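Local coordinates for uncharacterized protein (Pseudomonas syringae pv. tomato, PDB 3K4I) that is of unknown function but belongs to the RraA-like family of proteins and assembles from three copies of its chain, at residues Asp30-Leu35 and Val179-Gln184; Ile204-Ser209 and Glu214-Thr219; Ser89-Ser92 and Thr98-Gly101. All blocks are in the same frame, centred on the assembly; numbering follows the deposited sequence.

Overall arrangement
The three contacts are strung out across one subunit of a trimer. Interaction 3 comes first to completion along the chain, between strand 85-90 and the loop before helix 102-110; interaction 1 brackets it in sequence, bringing helix 25-33 back against strand 177-181. Both reach the same mixed sheet, yet their centres are 25 Å apart, on opposite sides of the chain's centre. Interaction 2 follows at the C-terminus, 27 Å from interaction 1 and 44 Å from interaction 3, measured between centres. Helix 186-207 starts shortly after strand 177-181 and runs out to interaction 2. Interactions 1 and 2 lie where helices 25-33 and 186-207 meet the second subunit; interaction 3 is internal, joining strand to loop.

Interaction 1: residues Asp30-Leu35 and Val179-Gln184; sequences DALDSL and VVVPQQ
Helix 25-33 lies against the end of strand 177-181, and the two backbones come nearest at Leu-32 and Val-181, whose CA atoms are 7.4 Å apart. That spacing is filled by one side chain, Leu-32, which points from the helix at the strand and divides its two methyls between different partners. Leu-32 CD1 meets Val-179 CG1 tip to tip at 3.6 Å, and the same methyl lies 3.5 Å from the carbonyl oxygen of Val-180 and 4.1 Å from Val-181 CG2. On the other branch, Leu-32 CD2 lies 3.7 Å from Pro-182 CD, the two side chains passing at a slant. On Val-179, CG1 sits opposite the backbone N (chi1 178°), which leaves that methyl facing the helix. No hydrogen bond joins the two segments; the contact is apolar and buried. Nearby, Ser-34 OG donates to Ala-31 O at 2.6 Å, and this hydroxyl also bonds Arg-192 of helix 186-207. Val-189 of that long helix packs on Leu-32 as well. Two acidic residues of helix 25-33 face the second subunit, where Asp-30 forms a salt bridge with Arg-123 and Asp-33 one with Arg-148, both of that subunit. The arrangement lays helix 25-33 against strand 177-181 of the mixed sheet, consistent with the RraA-like family, at the border with the second subunit.

Interaction 2: residues Ile204-Ser209 and Glu214-Thr219; sequences IEAISS and EQARMT
Ala-206 and Ala-216 make a small helix-to-helix contact at the C-terminal end of the chain, where helix 186-207 finishes and the short helix 213-219 folds back beside it. Ala-206 CB and Ala-216 CB meet at 3.8 Å, each pointing at the other segment, and the CA atoms of Ala-206 and Ala-216 are 5.9 Å apart. With only a methyl on each side, the backbones can come this close. Ile-207 adds the second touch: its branch methyl CG2 stands 4.0 Å from Ala-216 CB, so the Ala-216 methyl has one neighbour on each of two successive residues. This is a helical hairpin, two helices joined by a short loop, and Ser-211 of that loop packs on both alanines. The touching methyl of Ile-207 is placed by a chi1 of 67°, which sets CG2 opposite the carbonyl carbon and beside the backbone N, and the residue also packs on Phe-107 of the second subunit. No hydrogen bond crosses between the two segments. The end of the long helix is marked by Ser-208 N bonding Ile-204 O at 2.9 Å, followed by Ser-209 N reaching Ala-206 O at 3.0 Å. At the start of the short helix, Thr-212 OG1 accepts a hydrogen bond from Gln-215 N, while Glu-214 N bonds Asp-79 of the second subunit.

Interaction 3: residues Ser89-Ser92 and Thr98-Gly101; sequences SSNS and TVWG
A single water bridges Ser-89 and Val-99: it lies 2.8 Å from Ser-89 OG and donates to Val-99 O, also at 2.8 Å. It is the polar link between segments that make no direct hydrogen bond, and it ties the hydroxyl of a strand residue to a backbone carbonyl of the loop. Beside it the contact is carried by the Val-99 side chain, which points at the strand and spreads its methyls over two residues. Val-99 CG1 comes 3.8 Å from ND2 of Asn-91 and 4.0 Å from CG of the same amide, the two side chains running aslant to one another. Val-99 CG2 turns to the serine instead, 4.3 Å from Ser-89 CB. Asn-91 presents its amide here because CG is swung opposite the backbone N, at a chi1 of -173°. The amide is held at both ends, ND2 by a hydrogen bond to a residue adjoining one of the segments and OD1 by one to Thr-149 OG1, which should limit its turning against the valine. All three touching residues are buried. Backbone hydrogen bonds join Ser-90 to strand 53-63 and Ser-89 to strand 115-119, the parallel neighbours of strand 85-90. Val-99 packs on Tyr-62 and Ile-118 of those two strands, so the loop settles over the sheet before Gly-101, at the N-cap position, leads into helix 102-110.

Interaction 1: residues Asp30-Leu35 and Val179-Gln184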
loop_
_atom_site.group_PDB
_atom_site.type_symbol
_atom_site.label_atom_id
_atom_site.label_comp_id
_atom_site.label_asym_id
_atom_site.label_seq_id
_atom_site.Cartn_x
_atom_site.Cartn_y
_atom_site.Cartn_z
ATOM N N ASP C 30 8.494 -1.201 21.969
ATOM C CA ASP C 30 8.351 -0.577 23.314
ATOM C C ASP C 30 9.449 -1.081 24.266
ATOM O O ASP C 30 10.013 -0.311 25.049
ATOM C CB ASP C 30 6.949 -0.856 23.894
ATOM C CG ASP C 30 5.836 -0.149 23.124
ATOM O OD1 ASP C 30 6.123 0.607 22.166
ATOM O OD2 ASP C 30 4.638 -0.390 23.450
ATOM N N ALA C 31 9.809 -2.359 24.145
ATOM C CA ALA C 31 10.886 -2.936 24.958
ATOM C C ALA C 31 12.238 -2.305 24.616
ATOM O O ALA C 31 13.020 -1.939 25.496
ATOM C CB ALA C 31 10.944 -4.452 24.759
ATOM N N LEU C 32 12.515 -2.212 23.328
ATOM C CA LEU C 32 13.724 -1.530 22.879
ATOM C C LEU C 32 13.763 -0.094 23.394
ATOM O O LEU C 32 14.794 0.344 23.888
ATOM C CB LEU C 32 13.830 -1.546 21.378
ATOM C CG LEU C 32 14.287 -2.888 20.816
ATOM C CD1 LEU C 32 13.957 -2.865 19.305
ATOM C CD2 LEU C 32 15.791 -3.112 21.028
ATOM N N ASP C 33 12.632 0.607 23.300
ATOM C CA ASP C 33 12.580 2.011 23.714
ATOM C C ASP C 33 12.956 2.132 25.186
ATOM O O ASP C 33 13.597 3.098 25.591
ATOM C CB ASP C 33 11.166 2.586 23.540
ATOM C CG ASP C 33 10.837 2.945 22.114
ATOM O OD1 ASP C 33 11.714 2.817 21.227
ATOM O OD2 ASP C 33 9.674 3.357 21.895
ATOM N N SER C 34 12.536 1.151 25.997
ATOM C CA SER C 34 12.871 1.131 27.427
ATOM C C SER C 34 14.350 0.920 27.683
ATOM O O SER C 34 14.833 1.123 28.807
ATOM C CB SER C 34 12.023 0.084 28.201
ATOM O OG SER C 34 12.462 -1.229 27.950
ATOM N N LEU C 35 15.071 0.519 26.638
ATOM C CA LEU C 35 16.520 0.365 26.688
ATOM C C LEU C 35 17.229 1.515 25.945
ATOM O O LEU C 35 18.452 1.545 25.871
ATOM C CB LEU C 35 16.950 -1.034 26.200
ATOM C CG LEU C 35 16.424 -2.218 27.067
ATOM C CD1 LEU C 35 16.523 -3.557 26.337
ATOM C CD2 LEU C 35 17.113 -2.283 28.423
ATOM N N VAL C 179 11.175 -4.552 12.814
ATOM C CA VAL C 179 11.953 -4.103 13.991
ATOM C C VAL C 179 13.278 -4.871 14.066
ATOM O O VAL C 179 13.311 -6.103 13.841
ATOM C CB VAL C 179 11.177 -4.326 15.308
ATOM C CG1 VAL C 179 11.992 -3.919 16.519
ATOM C CG2 VAL C 179 9.863 -3.575 15.307
ATOM N N VAL C 180 14.367 -4.147 14.341
ATOM C CA VAL C 180 15.715 -4.740 14.497
ATOM C C VAL C 180 16.048 -4.770 15.984
ATOM O O VAL C 180 16.048 -3.725 16.663
ATOM C CB VAL C 180 16.835 -3.898 13.812
ATOM C CG1 VAL C 180 18.214 -4.563 14.002
ATOM C CG2 VAL C 180 16.492 -3.648 12.324
ATOM N N VAL C 181 16.310 -5.965 16.507
ATOM C CA VAL C 181 16.674 -6.120 17.898
ATOM C C VAL C 181 18.150 -6.512 17.968
ATOM O O VAL C 181 18.526 -7.594 17.493
ATOM C CB VAL C 181 15.805 -7.236 18.587
ATOM C CG1 VAL C 181 16.243 -7.477 20.049
ATOM C CG2 VAL C 181 14.319 -6.904 18.520
ATOM N N PRO C 182 19.000 -5.670 18.594
ATOM C CA PRO C 182 20.414 -6.051 18.657
ATOM C C PRO C 182 20.618 -7.407 19.340
ATOM O O PRO C 182 19.992 -7.692 20.366
ATOM C CB PRO C 182 21.051 -4.948 19.510
ATOM C CG PRO C 182 20.141 -3.702 19.231
ATOM C CD PRO C 182 18.747 -4.355 19.220
ATOM N N GLN C 183 21.472 -8.224 18.747
ATOM C CA GLN C 183 21.665 -9.590 19.242
ATOM C C GLN C 183 22.112 -9.627 20.710
ATOM O O GLN C 183 21.679 -10.516 21.487
ATOM C CB GLN C 183 22.630 -10.379 18.336
ATOM C CG GLN C 183 24.038 -9.810 18.174
ATOM C CD GLN C 183 24.673 -10.307 16.906
ATOM O OE1 GLN C 183 25.426 -11.265 16.913
ATOM N NE2 GLN C 183 24.368 -9.655 15.794
ATOM N N GLN C 184 22.960 -8.695 21.111
ATOM C CA GLN C 184 23.413 -8.715 22.507
ATOM C C GLN C 184 22.293 -8.396 23.504
ATOM O O GLN C 184 22.452 -8.627 24.709
ATOM C CB GLN C 184 24.608 -7.779 22.712
ATOM C CG GLN C 184 25.868 -8.295 22.063
ATOM C CD GLN C 184 26.925 -7.244 21.924
ATOM O OE1 GLN C 184 26.860 -6.378 21.044
ATOM N NE2 GLN C 184 27.928 -7.327 22.767
#

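Interaction 2: residues Ile204-Ser209 and Glu214-Thr219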
loop_
_atom_site.group_PDB
_atom_site.type_symbol
_atom_site.label_atom_id
_atom_site.label_comp_id
_atom_site.label_asym_id
_atom_site.label_seq_id
_atom_site.Cartn_x
_atom_site.Cartn_y
_atom_site.Cartn_z
ATOM N N ILE C 204 -6.645 -3.739 27.928
ATOM C CA ILE C 204 -7.665 -4.035 26.929
ATOM C C ILE C 204 -8.855 -4.755 27.564
ATOM O O ILE C 204 -10.019 -4.408 27.304
ATOM C CB ILE C 204 -7.061 -4.858 25.787
ATOM C CG1 ILE C 204 -6.249 -3.933 24.860
ATOM C CG2 ILE C 204 -8.160 -5.608 25.003
ATOM C CD1 ILE C 204 -5.250 -4.667 23.885
ATOM N N GLU C 205 -8.552 -5.753 28.379
ATOM C CA GLU C 205 -9.632 -6.470 29.079
ATOM C C GLU C 205 -10.485 -5.514 29.925
ATOM O O GLU C 205 -11.732 -5.612 29.937
ATOM C CB GLU C 205 -9.067 -7.613 29.894
ATOM C CG GLU C 205 -8.618 -8.767 29.034
ATOM C CD GLU C 205 -7.629 -9.700 29.725
ATOM O OE1 GLU C 205 -7.287 -9.498 30.920
ATOM O OE2 GLU C 205 -7.167 -10.638 29.034
ATOM N N ALA C 206 -9.818 -4.567 30.586
ATOM C CA ALA C 206 -10.513 -3.593 31.394
ATOM C C ALA C 206 -11.426 -2.662 30.584
ATOM O O ALA C 206 -12.616 -2.491 30.903
ATOM C CB ALA C 206 -9.494 -2.789 32.262
ATOM N N ILE C 207 -10.871 -2.029 29.554
ATOM C CA ILE C 207 -11.697 -1.178 28.717
ATOM C C ILE C 207 -12.811 -1.938 27.987
ATOM O O ILE C 207 -13.845 -1.349 27.688
ATOM C CB ILE C 207 -10.886 -0.274 27.762
ATOM C CG1 ILE C 207 -10.159 -1.100 26.694
ATOM C CG2 ILE C 207 -9.945 0.630 28.582
ATOM C CD1 ILE C 207 -9.182 -0.262 25.857
ATOM N N SER C 208 -12.626 -3.246 27.760
ATOM C CA SER C 208 -13.662 -4.060 27.120
ATOM C C SER C 208 -14.735 -4.528 28.126
ATOM O O SER C 208 -15.735 -5.170 27.756
ATOM C CB SER C 208 -13.021 -5.250 26.377
ATOM O OG SER C 208 -12.274 -4.811 25.233
ATOM N N SER C 209 -14.512 -4.192 29.390
ATOM C CA SER C 209 -15.495 -4.418 30.434
ATOM C C SER C 209 -16.074 -3.103 30.971
ATOM O O SER C 209 -16.705 -3.078 32.027
ATOM C CB SER C 209 -14.916 -5.333 31.540
ATOM O OG SER C 209 -13.796 -4.729 32.189
ATOM N N GLU C 214 -8.552 5.949 31.446
ATOM C CA GLU C 214 -7.911 6.558 32.613
ATOM C C GLU C 214 -7.808 5.545 33.749
ATOM O O GLU C 214 -6.711 5.310 34.267
ATOM C CB GLU C 214 -8.699 7.772 33.101
ATOM C CG GLU C 214 -8.413 9.045 32.329
ATOM C CD GLU C 214 -8.669 10.308 33.146
ATOM O OE1 GLU C 214 -8.499 11.409 32.573
ATOM O OE2 GLU C 214 -9.033 10.207 34.345
ATOM N N GLN C 215 -8.948 4.945 34.097
ATOM C CA GLN C 215 -9.049 3.935 35.175
ATOM C C GLN C 215 -8.114 2.758 34.940
ATOM O O GLN C 215 -7.349 2.368 35.831
ATOM C CB GLN C 215 -10.456 3.355 35.252
ATOM C CG GLN C 215 -11.570 4.219 35.771
ATOM C CD GLN C 215 -12.856 3.410 35.878
ATOM O OE1 GLN C 215 -13.680 3.370 34.944
ATOM N NE2 GLN C 215 -13.009 2.710 37.006
ATOM N N ALA C 216 -8.209 2.185 33.737
ATOM C CA ALA C 216 -7.427 1.013 33.354
ATOM C C ALA C 216 -5.922 1.251 33.458
ATOM O O ALA C 216 -5.194 0.410 33.981
ATOM C CB ALA C 216 -7.798 0.568 31.933
ATOM N N ARG C 217 -5.470 2.406 32.980
ATOM C CA ARG C 217 -4.033 2.725 32.912
ATOM C C ARG C 217 -3.315 2.831 34.265
ATOM O O ARG C 217 -2.105 2.601 34.353
ATOM C CB ARG C 217 -3.795 3.988 32.075
ATOM C CG ARG C 217 -3.791 3.725 30.587
ATOM C CD ARG C 217 -3.568 4.992 29.782
ATOM N NE ARG C 217 -3.389 4.667 28.369
ATOM C CZ ARG C 217 -3.262 5.555 27.387
ATOM N NH1 ARG C 217 -3.302 6.862 27.640
ATOM N NH2 ARG C 217 -3.105 5.131 26.138
HETATM N N MSE C 218 -4.044 3.177 35.315
HETATM C CA MSE C 218 -3.410 3.249 36.627
HETATM C C MSE C 218 -3.898 2.199 37.612
HETATM O O MSE C 218 -3.493 2.201 38.775
HETATM C CB MSE C 218 -3.487 4.654 37.218
HETATM C CG MSE C 218 -4.430 5.573 36.507
HETATM SE SE MSE C 218 -4.915 7.029 37.675
HETATM C CE MSE C 218 -6.668 6.385 38.279
ATOM N N THR C 219 -4.764 1.303 37.162
ATOM C CA THR C 219 -4.959 0.064 37.907
ATOM C C THR C 219 -3.947 -0.963 37.384
ATOM O O THR C 219 -3.657 -1.958 38.059
ATOM C CB THR C 219 -6.421 -0.451 37.879
ATOM O OG1 THR C 219 -6.892 -0.522 36.533
ATOM C CG2 THR C 219 -7.336 0.477 38.667
#

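Interaction 3: residues Ser89-Ser92 and Thr98-Gly101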
loop_
_atom_site.group_PDB
_atom_site.type_symbol
_atom_site.label_atom_id
_atom_site.label_comp_id
_atom_site.label_asym_id
_atom_site.label_seq_id
_atom_site.Cartn_x
_atom_site.Cartn_y
_atom_site.Cartn_z
ATOM N N SER C 89 18.197 -6.854 3.059
ATOM C CA SER C 89 18.900 -6.428 1.860
ATOM C C SER C 89 18.828 -4.941 1.734
ATOM O O SER C 89 17.734 -4.359 1.828
ATOM C CB SER C 89 18.287 -7.064 0.607
ATOM O OG SER C 89 18.608 -8.439 0.552
ATOM N N SER C 90 19.974 -4.335 1.512
ATOM C CA SER C 90 20.026 -2.861 1.400
ATOM C C SER C 90 20.546 -2.433 0.041
ATOM O O SER C 90 21.661 -2.772 -0.347
ATOM C CB SER C 90 20.797 -2.251 2.584
ATOM O OG SER C 90 20.711 -0.825 2.554
ATOM N N ASN C 91 19.711 -1.669 -0.664
ATOM C CA ASN C 91 20.008 -1.222 -2.020
ATOM C C ASN C 91 19.751 0.286 -2.134
ATOM O O ASN C 91 19.162 0.783 -3.135
ATOM C CB ASN C 91 19.178 -2.026 -3.030
ATOM C CG ASN C 91 19.554 -1.728 -4.476
ATOM O OD1 ASN C 91 20.726 -1.448 -4.785
ATOM N ND2 ASN C 91 18.559 -1.757 -5.367
ATOM N N SER C 92 20.175 1.009 -1.090
ATOM C CA SER C 92 20.106 2.476 -1.068
ATOM C C SER C 92 18.686 3.019 -1.263
ATOM O O SER C 92 18.486 4.109 -1.868
ATOM C CB SER C 92 21.027 3.039 -2.144
ATOM O OG SER C 92 22.361 2.647 -1.923
ATOM N N THR C 98 14.988 -4.054 -8.723
ATOM C CA THR C 98 14.543 -4.962 -7.650
ATOM C C THR C 98 15.649 -5.929 -7.242
ATOM O O THR C 98 16.526 -6.275 -8.048
ATOM C CB THR C 98 13.314 -5.749 -8.095
ATOM O OG1 THR C 98 13.621 -6.456 -9.299
ATOM C CG2 THR C 98 12.147 -4.797 -8.357
ATOM N N VAL C 99 15.619 -6.351 -5.983
ATOM C CA VAL C 99 16.642 -7.239 -5.448
ATOM C C VAL C 99 15.992 -8.462 -4.790
ATOM O O VAL C 99 16.578 -9.073 -3.890
ATOM C CB VAL C 99 17.638 -6.533 -4.475
ATOM C CG1 VAL C 99 18.535 -5.514 -5.219
ATOM C CG2 VAL C 99 16.933 -5.885 -3.315
ATOM N N TRP C 100 14.802 -8.821 -5.264
ATOM C CA TRP C 100 14.124 -10.077 -4.815
ATOM C C TRP C 100 13.057 -10.417 -5.852
ATOM O O TRP C 100 12.383 -9.516 -6.366
ATOM C CB TRP C 100 13.453 -9.887 -3.473
ATOM C CG TRP C 100 13.001 -11.198 -2.859
ATOM C CD1 TRP C 100 11.757 -11.748 -2.919
ATOM C CD2 TRP C 100 13.821 -12.107 -2.126
ATOM N NE1 TRP C 100 11.739 -12.972 -2.239
ATOM C CE2 TRP C 100 12.995 -13.206 -1.747
ATOM C CE3 TRP C 100 15.175 -12.089 -1.730
ATOM C CZ2 TRP C 100 13.488 -14.306 -1.018
ATOM C CZ3 TRP C 100 15.682 -13.182 -1.025
ATOM C CH2 TRP C 100 14.818 -14.278 -0.652
ATOM N N GLY C 101 12.906 -11.695 -6.179
ATOM C CA GLY C 101 11.865 -12.095 -7.126
ATOM C C GLY C 101 11.517 -13.561 -6.938
ATOM O O GLY C 101 11.777 -14.110 -5.865
HETATM O O HOH W 1 18.636 -9.499 -2.091
#